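Local coordinates for cleavage and polyadenylation specificity factor 100 KD subunit (Methanosarcina mazei, PDB 2XR1), which probably terminates transcription by cutting nascent RNA at the exit channel of RNA polymerase and degrading the released RNA, as a zinc-dependent, dimeric nuclease, at residues N349-G354 and N369-V374; L325-A330 and A337-H342; L202-S207 and P321-T326; Q597-R602 and L624-R629; Y267-T272 and L311-V316. All coordinates share one frame; numbering follows the deposited sequence.

Interaction 1 of 5, residues N349-G354 and N369-V374; sequences NVVFTG and NKFPRV
N349 meets R373 amide against guanidinium, the two side chains crossing at about a right angle with their planes 66° apart. N349 ND2 lies 3.4 Å from R373 NE, yet both are donors, so what holds them together is the carboxylate of E375, one oxygen hydrogen-bonded to N349 ND2, the other in a salt bridge with R373 NE. N349 OD1 is bound to H342. In the metallo-beta-lactamase fold strand 348-352 pairs in parallel with strand 376-380, and the incoming loop 369-374 lies against one side of it before joining the sheet. V351 carries the apolar half. Its CG2, anti to the carbonyl carbon, stands 3.9 Å above the centre of the F371 ring in a CH-pi contact, 11° off the ring normal. The same methyl lies 3.4 Å from V374 CG1. H328, from strand 323-329, meets the F371 ring edge-to-face.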
# COMPACT_ATOMS: atom_id res chain seq x y z
N ASN B 349 -5.18 2.32 -19.19
CA ASN B 349 -4.19 3.30 -19.61
C ASN B 349 -4.19 4.41 -18.60
O ASN B 349 -5.26 4.99 -18.35
CB ASN B 349 -4.51 3.90 -20.99
CG ASN B 349 -4.48 2.90 -22.08
OD1 ASN B 349 -3.48 2.79 -22.82
ND2 ASN B 349 -5.58 2.19 -22.23
N VAL B 350 -3.02 4.72 -18.05
CA VAL B 350 -2.92 5.74 -17.03
C VAL B 350 -1.85 6.74 -17.45
O VAL B 350 -0.80 6.34 -17.92
CB VAL B 350 -2.61 5.15 -15.61
CG1 VAL B 350 -1.57 4.13 -15.68
CG2 VAL B 350 -2.13 6.24 -14.68
N VAL B 351 -2.13 8.02 -17.28
CA VAL B 351 -1.18 9.07 -17.55
C VAL B 351 -0.72 9.79 -16.30
O VAL B 351 -1.51 10.25 -15.50
CB VAL B 351 -1.77 10.10 -18.49
CG1 VAL B 351 -0.92 11.30 -18.51
CG2 VAL B 351 -1.91 9.50 -19.91
N PHE B 352 0.59 9.86 -16.11
CA PHE B 352 1.15 10.66 -15.06
C PHE B 352 1.64 11.86 -15.76
O PHE B 352 2.45 11.72 -16.63
CB PHE B 352 2.34 9.96 -14.44
CG PHE B 352 1.97 8.91 -13.45
CD1 PHE B 352 1.54 7.67 -13.88
CD2 PHE B 352 2.09 9.15 -12.07
CE1 PHE B 352 1.19 6.67 -12.96
CE2 PHE B 352 1.75 8.16 -11.16
CZ PHE B 352 1.30 6.91 -11.61
N THR B 353 1.22 13.05 -15.36
CA THR B 353 1.58 14.25 -16.12
C THR B 353 2.94 14.72 -15.77
O THR B 353 3.58 15.37 -16.59
CB THR B 353 0.60 15.45 -15.87
OG1 THR B 353 0.65 15.78 -14.50
CG2 THR B 353 -0.84 15.11 -16.25
N GLY B 354 3.42 14.44 -14.57
CA GLY B 354 4.61 15.15 -14.05
C GLY B 354 4.21 16.62 -13.98
O GLY B 354 3.01 16.94 -13.88
N ASN B 369 -2.10 16.38 -24.51
CA ASN B 369 -3.23 15.69 -23.91
C ASN B 369 -4.07 14.87 -24.90
O ASN B 369 -5.25 14.68 -24.68
CB ASN B 369 -4.07 16.67 -23.11
CG ASN B 369 -4.72 17.71 -23.95
OD1 ASN B 369 -4.48 17.83 -25.19
ND2 ASN B 369 -5.60 18.50 -23.29
N LYS B 370 -3.46 14.39 -25.99
CA LYS B 370 -4.12 13.50 -26.99
C LYS B 370 -3.41 12.16 -26.88
O LYS B 370 -2.20 12.13 -26.90
CB LYS B 370 -3.90 14.05 -28.38
CG LYS B 370 -5.04 13.82 -29.34
N PHE B 371 -4.13 11.08 -26.68
CA PHE B 371 -3.48 9.77 -26.52
C PHE B 371 -4.38 8.74 -27.15
O PHE B 371 -5.54 8.99 -27.30
CB PHE B 371 -3.24 9.38 -25.04
CG PHE B 371 -2.70 10.48 -24.19
CD1 PHE B 371 -1.37 10.75 -24.16
CD2 PHE B 371 -3.55 11.24 -23.38
CE1 PHE B 371 -0.86 11.77 -23.33
CE2 PHE B 371 -3.07 12.24 -22.59
CZ PHE B 371 -1.70 12.52 -22.56
N PRO B 372 -3.86 7.57 -27.53
CA PRO B 372 -4.81 6.65 -28.15
C PRO B 372 -5.92 6.27 -27.20
O PRO B 372 -7.06 6.19 -27.65
CB PRO B 372 -3.95 5.42 -28.51
CG PRO B 372 -2.55 5.96 -28.60
CD PRO B 372 -2.49 7.04 -27.55
N ARG B 373 -5.55 6.08 -25.90
CA ARG B 373 -6.48 5.82 -24.81
C ARG B 373 -5.96 6.34 -23.46
O ARG B 373 -4.75 6.44 -23.24
CB ARG B 373 -6.78 4.33 -24.75
CG ARG B 373 -7.95 3.91 -25.66
CD ARG B 373 -8.48 2.48 -25.42
NE ARG B 373 -8.47 2.06 -24.00
CZ ARG B 373 -8.60 0.79 -23.59
NH1 ARG B 373 -8.78 -0.19 -24.47
NH2 ARG B 373 -8.55 0.51 -22.28
N VAL B 374 -6.86 6.77 -22.58
CA VAL B 374 -6.51 7.22 -21.21
C VAL B 374 -7.68 7.01 -20.28
O VAL B 374 -8.67 7.69 -20.42
CB VAL B 374 -6.34 8.74 -21.05
CG1 VAL B 374 -5.24 9.02 -20.00
CG2 VAL B 374 -6.08 9.41 -22.33

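Interaction 2 of 5, residues L325-A330 and A337-H342; sequences LTFHNA and AISHFH
Strands 325-329 and 337-342 run antiparallel at 149°, joined by four backbone bonds at the hydrogen-bonded pairs T326/H340 and H328/I338. They form a beta hairpin of the metallo-beta-lactamase fold, and the loop between its strands carries the zinc ligand H332. One face of the hairpin holds L325, F327, S339 and F341. L325 and F341 lie side by side, and L325 CD1 rests 3.9 Å above the F341 ring plane, offset toward its rim. S339 OG sits in the plane of the F327 ring, 3.4 Å from F327 CE1, while A337 CB approaches F327 CD1 at 3.5 Å. Near the zinc end, A330 CB touches I338 CG1 at 3.9 Å. H340, on the other face, has its CG anti to the backbone N (chi1 -180°) and is held at both ring nitrogens. H340 NE2 is hydrogen-bonded to R373 O; H340 ND1 meets, 2.7 Å away in the ring plane, a water that also contacts T326 OG1 at 2.8 Å and donates to H340 O.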
# COMPACT_ATOMS: atom_id res chain seq x y z
N LEU B 325 5.37 2.02 -22.11
CA LEU B 325 5.52 3.43 -21.75
C LEU B 325 5.79 4.28 -22.99
O LEU B 325 6.54 3.86 -23.89
CB LEU B 325 6.71 3.60 -20.81
CG LEU B 325 7.21 5.04 -20.58
CD1 LEU B 325 6.16 5.91 -19.87
CD2 LEU B 325 8.56 5.08 -19.82
N THR B 326 5.14 5.45 -23.03
CA THR B 326 5.39 6.48 -24.06
C THR B 326 5.53 7.84 -23.43
O THR B 326 4.63 8.31 -22.71
CB THR B 326 4.27 6.61 -25.07
OG1 THR B 326 3.68 5.34 -25.34
CG2 THR B 326 4.79 7.22 -26.38
N PHE B 327 6.64 8.52 -23.70
CA PHE B 327 6.77 9.89 -23.23
C PHE B 327 6.22 10.87 -24.25
O PHE B 327 6.29 10.63 -25.45
CB PHE B 327 8.24 10.23 -23.00
CG PHE B 327 8.86 9.57 -21.80
CD1 PHE B 327 8.23 9.57 -20.57
CD2 PHE B 327 10.12 9.00 -21.91
CE1 PHE B 327 8.84 8.98 -19.47
CE2 PHE B 327 10.77 8.44 -20.81
CZ PHE B 327 10.14 8.43 -19.61
N HIS B 328 5.66 11.99 -23.77
CA HIS B 328 5.18 13.05 -24.65
C HIS B 328 5.62 14.40 -24.07
O HIS B 328 5.90 14.52 -22.90
CB HIS B 328 3.67 13.05 -24.77
CG HIS B 328 3.08 11.78 -25.31
ND1 HIS B 328 2.68 11.64 -26.62
CD2 HIS B 328 2.70 10.64 -24.68
CE1 HIS B 328 2.13 10.45 -26.79
NE2 HIS B 328 2.13 9.82 -25.63
N ASN B 329 5.62 15.44 -24.90
CA ASN B 329 6.04 16.74 -24.45
C ASN B 329 5.20 17.28 -23.29
O ASN B 329 3.98 17.26 -23.33
CB ASN B 329 5.98 17.74 -25.59
CG ASN B 329 6.46 19.13 -25.16
OD1 ASN B 329 7.64 19.34 -24.98
ND2 ASN B 329 5.53 20.08 -25.02
N ALA B 330 5.85 17.78 -22.25
CA ALA B 330 5.10 18.31 -21.08
C ALA B 330 5.07 19.82 -21.10
O ALA B 330 4.23 20.40 -20.46
CB ALA B 330 5.69 17.82 -19.77
N ALA B 337 8.52 15.30 -19.57
CA ALA B 337 7.66 14.35 -20.25
C ALA B 337 6.39 14.15 -19.48
O ALA B 337 6.30 14.37 -18.30
CB ALA B 337 8.36 13.03 -20.48
N ILE B 338 5.38 13.82 -20.24
CA ILE B 338 4.15 13.28 -19.75
C ILE B 338 4.28 11.77 -20.00
O ILE B 338 4.69 11.32 -21.04
CB ILE B 338 2.96 13.88 -20.57
CG1 ILE B 338 2.70 15.30 -20.05
CG2 ILE B 338 1.75 13.02 -20.42
CD1 ILE B 338 1.80 16.02 -20.91
N SER B 339 3.91 10.98 -19.04
CA SER B 339 4.18 9.57 -19.10
C SER B 339 2.90 8.81 -19.28
O SER B 339 2.06 8.82 -18.42
CB SER B 339 4.88 9.20 -17.83
OG SER B 339 6.10 9.96 -17.81
N HIS B 340 2.74 8.18 -20.43
CA HIS B 340 1.61 7.33 -20.69
C HIS B 340 1.97 5.84 -20.52
O HIS B 340 2.91 5.34 -21.15
CB HIS B 340 1.11 7.61 -22.12
CG HIS B 340 -0.07 6.80 -22.53
ND1 HIS B 340 0.05 5.54 -23.07
CD2 HIS B 340 -1.39 7.08 -22.50
CE1 HIS B 340 -1.16 5.07 -23.33
NE2 HIS B 340 -2.05 5.98 -22.98
N PHE B 341 1.20 5.14 -19.70
CA PHE B 341 1.41 3.72 -19.44
C PHE B 341 0.24 2.91 -19.92
O PHE B 341 -0.90 3.10 -19.44
CB PHE B 341 1.54 3.47 -17.96
CG PHE B 341 2.75 4.08 -17.36
CD1 PHE B 341 3.94 3.38 -17.32
CD2 PHE B 341 2.71 5.33 -16.81
CE1 PHE B 341 5.02 3.90 -16.72
CE2 PHE B 341 3.84 5.88 -16.22
CZ PHE B 341 4.97 5.16 -16.19
N HIS B 342 0.53 1.99 -20.82
CA HIS B 342 -0.46 1.14 -21.48
C HIS B 342 -0.27 -0.19 -20.83
O HIS B 342 0.80 -0.78 -20.95
CB HIS B 342 -0.15 1.09 -23.00
CG HIS B 342 -1.05 0.20 -23.79
ND1 HIS B 342 -2.42 0.22 -23.69
CD2 HIS B 342 -0.77 -0.70 -24.77
CE1 HIS B 342 -2.94 -0.67 -24.52
NE2 HIS B 342 -1.95 -1.24 -25.19
O HOH W 1 1.98 3.76 -23.80

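Interaction 3 of 5, residues L202-S207 and P321-T326; sequences LSTPES and PDIKLT
P321 comes first, its CD 3.9 Å from S207 OG. The polar centre is D322, whose CG sits between the backbone N and the carbonyl carbon, the crowded position (chi1 59°), and so points the carboxylate at the turn 204-207. Each oxygen has its own hydroxyl. T204 OG1, approaching tip to tip, donates to the syn lone pair of D322 OD2 over 2.8 Å. S207 OG lies 2.8 Å from D322 OD1, although its proton has a second acceptor within reach. T204 OG1 also accepts from E206 N at 3.1 Å, an ST turn, so one hydroxyl orders its own loop and grips the neighbouring one. E206 directs its acid elsewhere, to the backbone nitrogens of T178 and S179. Next comes I323, its CD1 packed on S207 CB at 3.9 Å and sliding past T204. The turn linking strands 199-203 and 208-211 of one sheet is thereby tied to the start of strand 323-329 in the other, across the end of the two-sheet sandwich characteristic of metallo-beta-lactamases.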
# COMPACT_ATOMS: atom_id res chain seq x y z
N LEU B 202 3.34 2.58 -9.41
CA LEU B 202 2.28 2.01 -10.24
C LEU B 202 2.53 0.53 -10.23
O LEU B 202 3.64 0.11 -10.45
CB LEU B 202 2.39 2.55 -11.66
CG LEU B 202 1.61 1.90 -12.80
CD1 LEU B 202 0.09 1.98 -12.63
CD2 LEU B 202 2.09 2.60 -14.09
N SER B 203 1.52 -0.27 -9.95
CA SER B 203 1.76 -1.67 -9.78
C SER B 203 0.65 -2.50 -10.37
O SER B 203 -0.51 -2.05 -10.48
CB SER B 203 2.03 -2.03 -8.31
OG SER B 203 0.82 -2.15 -7.57
N THR B 204 1.04 -3.71 -10.80
CA THR B 204 0.13 -4.69 -11.33
C THR B 204 0.54 -5.97 -10.65
O THR B 204 1.43 -5.96 -9.83
CB THR B 204 0.23 -4.81 -12.87
OG1 THR B 204 1.37 -5.63 -13.25
CG2 THR B 204 0.33 -3.45 -13.47
N PRO B 205 -0.12 -7.07 -10.96
CA PRO B 205 0.32 -8.31 -10.35
C PRO B 205 1.71 -8.75 -10.78
O PRO B 205 2.37 -9.51 -10.04
CB PRO B 205 -0.74 -9.34 -10.79
CG PRO B 205 -1.96 -8.54 -11.10
CD PRO B 205 -1.49 -7.15 -11.50
N GLU B 206 2.16 -8.29 -11.95
CA GLU B 206 3.47 -8.70 -12.49
C GLU B 206 4.52 -7.61 -12.29
O GLU B 206 5.69 -7.86 -12.45
CB GLU B 206 3.39 -8.96 -14.00
CG GLU B 206 2.17 -9.74 -14.51
CD GLU B 206 2.27 -11.26 -14.32
OE1 GLU B 206 3.38 -11.77 -13.99
OE2 GLU B 206 1.23 -11.95 -14.54
N SER B 207 4.12 -6.40 -11.98
CA SER B 207 5.04 -5.33 -12.17
C SER B 207 4.85 -4.18 -11.21
O SER B 207 3.75 -3.89 -10.76
CB SER B 207 4.91 -4.83 -13.61
OG SER B 207 5.13 -5.95 -14.45
N PRO B 321 6.63 -6.95 -18.60
CA PRO B 321 5.87 -7.90 -19.40
C PRO B 321 4.46 -7.41 -19.76
O PRO B 321 3.84 -7.92 -20.66
CB PRO B 321 5.79 -9.13 -18.51
CG PRO B 321 6.89 -8.98 -17.52
CD PRO B 321 7.14 -7.53 -17.35
N ASP B 322 3.94 -6.44 -19.02
CA ASP B 322 2.57 -6.00 -19.25
C ASP B 322 2.43 -4.50 -19.23
O ASP B 322 1.33 -4.01 -19.05
CB ASP B 322 1.64 -6.63 -18.21
CG ASP B 322 2.01 -6.27 -16.73
OD1 ASP B 322 3.10 -5.72 -16.42
OD2 ASP B 322 1.16 -6.55 -15.87
N ILE B 323 3.53 -3.78 -19.41
CA ILE B 323 3.47 -2.33 -19.39
C ILE B 323 4.28 -1.73 -20.52
O ILE B 323 5.43 -2.08 -20.68
CB ILE B 323 3.94 -1.74 -18.06
CG1 ILE B 323 3.18 -2.37 -16.90
CG2 ILE B 323 3.72 -0.23 -18.05
CD1 ILE B 323 3.56 -1.81 -15.59
N LYS B 324 3.63 -0.87 -21.31
CA LYS B 324 4.30 -0.11 -22.35
C LYS B 324 4.25 1.35 -21.98
O LYS B 324 3.20 1.84 -21.62
CB LYS B 324 3.59 -0.28 -23.69
CG LYS B 324 3.88 -1.56 -24.35
CD LYS B 324 3.26 -1.60 -25.72
CE LYS B 324 3.32 -3.02 -26.34
NZ LYS B 324 2.88 -4.07 -25.36
N LEU B 325 5.37 2.02 -22.11
CA LEU B 325 5.52 3.43 -21.75
C LEU B 325 5.79 4.28 -22.99
O LEU B 325 6.54 3.86 -23.89
CB LEU B 325 6.71 3.60 -20.81
CG LEU B 325 7.21 5.04 -20.58
CD1 LEU B 325 6.16 5.91 -19.87
CD2 LEU B 325 8.56 5.08 -19.82
N THR B 326 5.14 5.45 -23.03
CA THR B 326 5.39 6.48 -24.06
C THR B 326 5.53 7.84 -23.43
O THR B 326 4.63 8.31 -22.71
CB THR B 326 4.27 6.61 -25.07
OG1 THR B 326 3.68 5.34 -25.34
CG2 THR B 326 4.79 7.22 -26.38

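Interaction 4 of 5, residues Q597-R602 and L624-R629; sequences QPRPER and LKIETR
R602 and E627 supply the ionic part of this contact, with R599, P600 and I626 supplying the apolar part. The two charged side chains lie alongside one another and point the same way. R602 bends at chi2 and chi3, whereas E627 keeps its CG anti to the backbone N (chi1 -173°) and stays extended. R602 NE donates to E627 OE2 over 3.0 Å in a bent salt bridge; the oxygen is met from above the carboxylate plane, 43° out of it. The two flat groups stand 87° apart, consistent with a bond through one nitrogen, NE, alone across the segments.

Packing contacts gather on I626. Its CD1 touches R599 CG at 4.1 Å and the ring of P600 at CG, 4.4 Å away, while its CG2 lies 3.6 Å from P600 O. It also touches V593 of helix 586-594 and V620 of helix 610-624.

Among the weaker polar contacts, R602 CA approaches E627 O at 3.3 Å as a CA-H...O contact. R599 passes obliquely by L624, and its NH1 has a weak hydrogen bond to K594 O.

Strand 602-606, helix 610-624 and strand 627-630 make a beta-alpha-beta crossover, and the contact joins the approaches to its two parallel strands. Its chemistry implies an apolar hold at the buried I626, with a tilted ion pair between side chains at the more exposed margin.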
# COMPACT_ATOMS: atom_id res chain seq x y z
N GLN B 597 -8.25 14.15 -24.87
CA GLN B 597 -8.85 13.17 -25.78
C GLN B 597 -8.08 11.86 -25.66
O GLN B 597 -6.84 11.85 -25.76
CB GLN B 597 -8.76 13.62 -27.23
CG GLN B 597 -9.64 14.75 -27.63
CD GLN B 597 -9.34 15.29 -29.05
OE1 GLN B 597 -8.95 16.43 -29.22
NE2 GLN B 597 -9.52 14.45 -30.05
N PRO B 598 -8.78 10.77 -25.36
CA PRO B 598 -10.16 10.73 -24.89
C PRO B 598 -10.32 11.42 -23.54
O PRO B 598 -9.33 11.86 -22.94
CB PRO B 598 -10.43 9.24 -24.73
CG PRO B 598 -9.32 8.54 -25.43
CD PRO B 598 -8.19 9.42 -25.49
N ARG B 599 -11.55 11.52 -23.06
CA ARG B 599 -11.83 12.00 -21.71
C ARG B 599 -11.54 10.90 -20.71
O ARG B 599 -11.98 9.77 -20.91
CB ARG B 599 -13.28 12.40 -21.62
CG ARG B 599 -13.75 13.11 -20.36
CD ARG B 599 -15.27 13.37 -20.57
NE ARG B 599 -15.79 14.67 -20.11
CZ ARG B 599 -15.28 15.87 -20.40
NH1 ARG B 599 -14.17 16.01 -21.11
NH2 ARG B 599 -15.90 16.95 -19.95
N PRO B 600 -10.79 11.19 -19.66
CA PRO B 600 -10.50 10.16 -18.67
C PRO B 600 -11.68 9.94 -17.73
O PRO B 600 -12.53 10.81 -17.59
CB PRO B 600 -9.34 10.75 -17.89
CG PRO B 600 -9.55 12.19 -17.99
CD PRO B 600 -10.11 12.45 -19.33
N GLU B 601 -11.70 8.79 -17.08
CA GLU B 601 -12.77 8.42 -16.19
C GLU B 601 -12.43 8.82 -14.75
O GLU B 601 -13.34 9.05 -13.96
CB GLU B 601 -13.03 6.90 -16.25
CG GLU B 601 -13.27 6.34 -17.65
CD GLU B 601 -13.44 4.78 -17.69
OE1 GLU B 601 -13.02 4.06 -16.72
OE2 GLU B 601 -13.99 4.30 -18.72
N ARG B 602 -11.15 8.87 -14.40
CA ARG B 602 -10.76 9.44 -13.11
C ARG B 602 -9.59 10.41 -13.24
O ARG B 602 -8.75 10.26 -14.09
CB ARG B 602 -10.38 8.40 -12.07
CG ARG B 602 -11.03 7.08 -12.17
CD ARG B 602 -12.27 6.90 -11.33
NE ARG B 602 -11.99 6.42 -9.97
CZ ARG B 602 -11.37 5.26 -9.65
NH1 ARG B 602 -10.93 4.40 -10.60
NH2 ARG B 602 -11.19 4.97 -8.34
N LEU B 624 -16.41 19.55 -14.77
CA LEU B 624 -16.29 18.61 -15.88
C LEU B 624 -16.99 17.29 -15.67
O LEU B 624 -17.06 16.48 -16.58
CB LEU B 624 -14.82 18.37 -16.18
CG LEU B 624 -14.05 19.66 -16.44
CD1 LEU B 624 -12.55 19.36 -16.42
CD2 LEU B 624 -14.53 20.30 -17.76
N LYS B 625 -17.51 17.07 -14.47
CA LYS B 625 -18.19 15.83 -14.13
C LYS B 625 -17.28 14.61 -14.18
O LYS B 625 -17.76 13.50 -14.27
CB LYS B 625 -19.45 15.63 -14.99
CG LYS B 625 -20.66 16.45 -14.53
N ILE B 626 -15.98 14.79 -14.10
CA ILE B 626 -15.08 13.63 -14.03
C ILE B 626 -14.78 13.32 -12.55
O ILE B 626 -14.40 14.18 -11.80
CB ILE B 626 -13.74 13.94 -14.74
CG1 ILE B 626 -13.96 14.27 -16.19
CG2 ILE B 626 -12.77 12.81 -14.62
CD1 ILE B 626 -12.74 14.93 -16.79
N GLU B 627 -14.95 12.10 -12.11
CA GLU B 627 -14.62 11.78 -10.71
C GLU B 627 -13.15 12.05 -10.37
O GLU B 627 -12.23 11.40 -10.92
CB GLU B 627 -14.92 10.33 -10.43
CG GLU B 627 -14.77 9.96 -8.98
CD GLU B 627 -15.13 8.51 -8.74
OE1 GLU B 627 -16.34 8.16 -8.86
OE2 GLU B 627 -14.20 7.70 -8.45
N THR B 628 -12.91 13.00 -9.47
CA THR B 628 -11.52 13.31 -9.14
C THR B 628 -11.29 13.62 -7.66
O THR B 628 -12.16 14.17 -7.00
CB THR B 628 -10.92 14.41 -10.05
OG1 THR B 628 -10.65 15.58 -9.30
CG2 THR B 628 -11.84 14.74 -11.24
N ARG B 629 -10.11 13.30 -7.17
CA ARG B 629 -9.79 13.36 -5.76
C ARG B 629 -8.28 13.51 -5.52
O ARG B 629 -7.46 12.96 -6.27
CB ARG B 629 -10.24 12.06 -5.13
CG ARG B 629 -9.64 11.79 -3.76
CD ARG B 629 -10.51 10.81 -2.90
NE ARG B 629 -10.50 9.43 -3.40
CZ ARG B 629 -9.46 8.59 -3.33
NH1 ARG B 629 -8.30 8.97 -2.78
NH2 ARG B 629 -9.60 7.35 -3.81

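Interaction 5 of 5, residues Y267-T272 and L311-V316; sequences YCTPPT and LDYEEV
L311 carries its CG anti to the carbonyl carbon (chi1 -49°), which brings CD1 to within 3.9 Å of Y267 CD1, and T269 has OG1 between the backbone N and the carbonyl carbon (chi1 56°), which leaves CG2 anti to the carbonyl carbon, against the ring of Y313. That methyl approaches Y313 CE1 at 3.7 Å, obliquely to the ring. The same torsion leaves T269 OG1 at the N-cap of the helix beginning with P270, where it accepts a weak bond from T272 N; G335 O is a further partner of this hydroxyl. Between the backbones, L311 N donates to C268 O over 2.9 Å. One residue further on, T269 CA points its hydrogen almost straight at L311 O, 3.3 Å away, and P270 CD lies 3.4 Å from that same oxygen.

D312 crosses P270 at about a right angle, with OD1 beside P270 CG, and is hydrogen-bonded to the hydroxyl of Y464. A type II beta turn from D312 to E315 follows, braced by D312 N, which donates to E315 OE1 at 3.1 Å. Y313 OH is bound to S336 O, in the loop that carries the zinc ligand H332.

The contact lies where the parallel strands 266-268 and 308-310 give way to what follows. There one chain enters helix 270-290 and the other turns toward strand 317-320, passing from one sheet of the sandwich to the other, with L311 resting on F327 of strand 323-329.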
# COMPACT_ATOMS: atom_id res chain seq x y z
N TYR B 267 14.33 5.29 -16.63
CA TYR B 267 13.91 5.71 -17.99
C TYR B 267 13.55 7.18 -17.94
O TYR B 267 12.81 7.58 -17.06
CB TYR B 267 12.68 4.98 -18.49
CG TYR B 267 12.88 3.54 -18.74
CD1 TYR B 267 13.52 3.11 -19.87
CD2 TYR B 267 12.41 2.60 -17.84
CE1 TYR B 267 13.73 1.76 -20.11
CE2 TYR B 267 12.61 1.24 -18.05
CZ TYR B 267 13.28 0.84 -19.18
OH TYR B 267 13.52 -0.48 -19.37
N CYS B 268 14.10 7.96 -18.89
CA CYS B 268 13.81 9.38 -19.02
C CYS B 268 14.18 9.85 -20.40
O CYS B 268 14.66 9.09 -21.17
CB CYS B 268 14.61 10.19 -18.02
SG CYS B 268 16.35 10.06 -18.37
N THR B 269 13.90 11.12 -20.71
CA THR B 269 14.24 11.67 -22.06
C THR B 269 15.72 11.92 -22.11
O THR B 269 16.35 11.97 -21.09
CB THR B 269 13.48 12.97 -22.38
OG1 THR B 269 13.74 13.93 -21.34
CG2 THR B 269 11.97 12.69 -22.50
N PRO B 270 16.28 12.04 -23.30
CA PRO B 270 17.75 12.33 -23.35
C PRO B 270 18.20 13.61 -22.64
O PRO B 270 19.22 13.61 -21.97
CB PRO B 270 18.05 12.40 -24.85
CG PRO B 270 16.97 11.58 -25.49
CD PRO B 270 15.75 11.60 -24.60
N PRO B 271 17.47 14.71 -22.81
CA PRO B 271 17.89 15.90 -22.10
C PRO B 271 17.73 15.77 -20.58
O PRO B 271 18.56 16.29 -19.82
CB PRO B 271 16.95 16.99 -22.64
CG PRO B 271 16.42 16.42 -23.89
CD PRO B 271 16.33 14.98 -23.69
N THR B 272 16.69 15.10 -20.13
CA THR B 272 16.56 14.82 -18.73
C THR B 272 17.82 14.14 -18.22
O THR B 272 18.32 14.45 -17.15
CB THR B 272 15.34 13.91 -18.45
OG1 THR B 272 14.17 14.62 -18.82
CG2 THR B 272 15.23 13.53 -17.01
N LEU B 311 14.77 7.58 -23.62
CA LEU B 311 13.78 7.35 -24.65
C LEU B 311 13.31 8.67 -25.16
O LEU B 311 13.05 9.59 -24.38
CB LEU B 311 12.58 6.66 -24.06
CG LEU B 311 12.87 5.44 -23.20
CD1 LEU B 311 11.50 4.92 -22.73
CD2 LEU B 311 13.68 4.40 -23.98
N ASP B 312 13.13 8.77 -26.47
CA ASP B 312 12.57 9.97 -27.06
C ASP B 312 11.04 10.01 -26.93
O ASP B 312 10.35 8.98 -26.76
CB ASP B 312 13.00 10.07 -28.51
CG ASP B 312 14.50 10.40 -28.66
OD1 ASP B 312 14.90 11.54 -28.37
OD2 ASP B 312 15.31 9.55 -29.09
N TYR B 313 10.49 11.23 -27.02
CA TYR B 313 9.05 11.38 -27.13
C TYR B 313 8.48 10.44 -28.20
O TYR B 313 9.09 10.23 -29.28
CB TYR B 313 8.70 12.80 -27.51
CG TYR B 313 9.05 13.87 -26.52
CD1 TYR B 313 9.03 13.62 -25.15
CD2 TYR B 313 9.33 15.16 -26.93
CE1 TYR B 313 9.33 14.64 -24.23
CE2 TYR B 313 9.59 16.15 -26.03
CZ TYR B 313 9.60 15.89 -24.68
OH TYR B 313 9.91 16.90 -23.76
N GLU B 314 7.28 9.92 -27.91
CA GLU B 314 6.47 9.15 -28.87
C GLU B 314 7.01 7.76 -29.23
O GLU B 314 6.59 7.17 -30.20
CB GLU B 314 6.21 9.95 -30.15
CG GLU B 314 5.34 11.18 -29.96
CD GLU B 314 4.87 11.79 -31.29
OE1 GLU B 314 5.14 11.22 -32.41
OE2 GLU B 314 4.24 12.87 -31.24
N GLU B 315 7.92 7.26 -28.43
CA GLU B 315 8.60 6.02 -28.71
C GLU B 315 8.03 5.04 -27.69
O GLU B 315 8.33 5.16 -26.49
CB GLU B 315 10.08 6.26 -28.54
CG GLU B 315 11.02 5.11 -28.78
CD GLU B 315 12.48 5.60 -28.91
OE1 GLU B 315 13.10 6.03 -27.89
OE2 GLU B 315 13.00 5.58 -30.05
N VAL B 316 7.16 4.12 -28.17
CA VAL B 316 6.46 3.16 -27.35
C VAL B 316 7.39 2.05 -26.94
O VAL B 316 7.93 1.38 -27.78
CB VAL B 316 5.27 2.49 -28.10
CG1 VAL B 316 4.52 1.57 -27.18
CG2 VAL B 316 4.34 3.55 -28.68

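Overall arrangement
Interactions 1 and 2 are the buried pair, on adjacent strands of one sheet, and H340 NE2 to R373 O stitches them together. Interaction 3 shares strand 323-329 with interaction 2 but works at its far end, where hydroxyls and a carboxylate replace backbone pairing. Interaction 5 joins interaction 2 through E314 N and F327 O; it relies on a single backbone bond, a capped helix start and aromatic contacts. Interaction 4 has the most exposed side chains and a salt bridge across its segments; its Q597 pairs with N369 and F371 of interaction 1, which links the C-terminal strands to the loop before strand 376-380 in the same sheet.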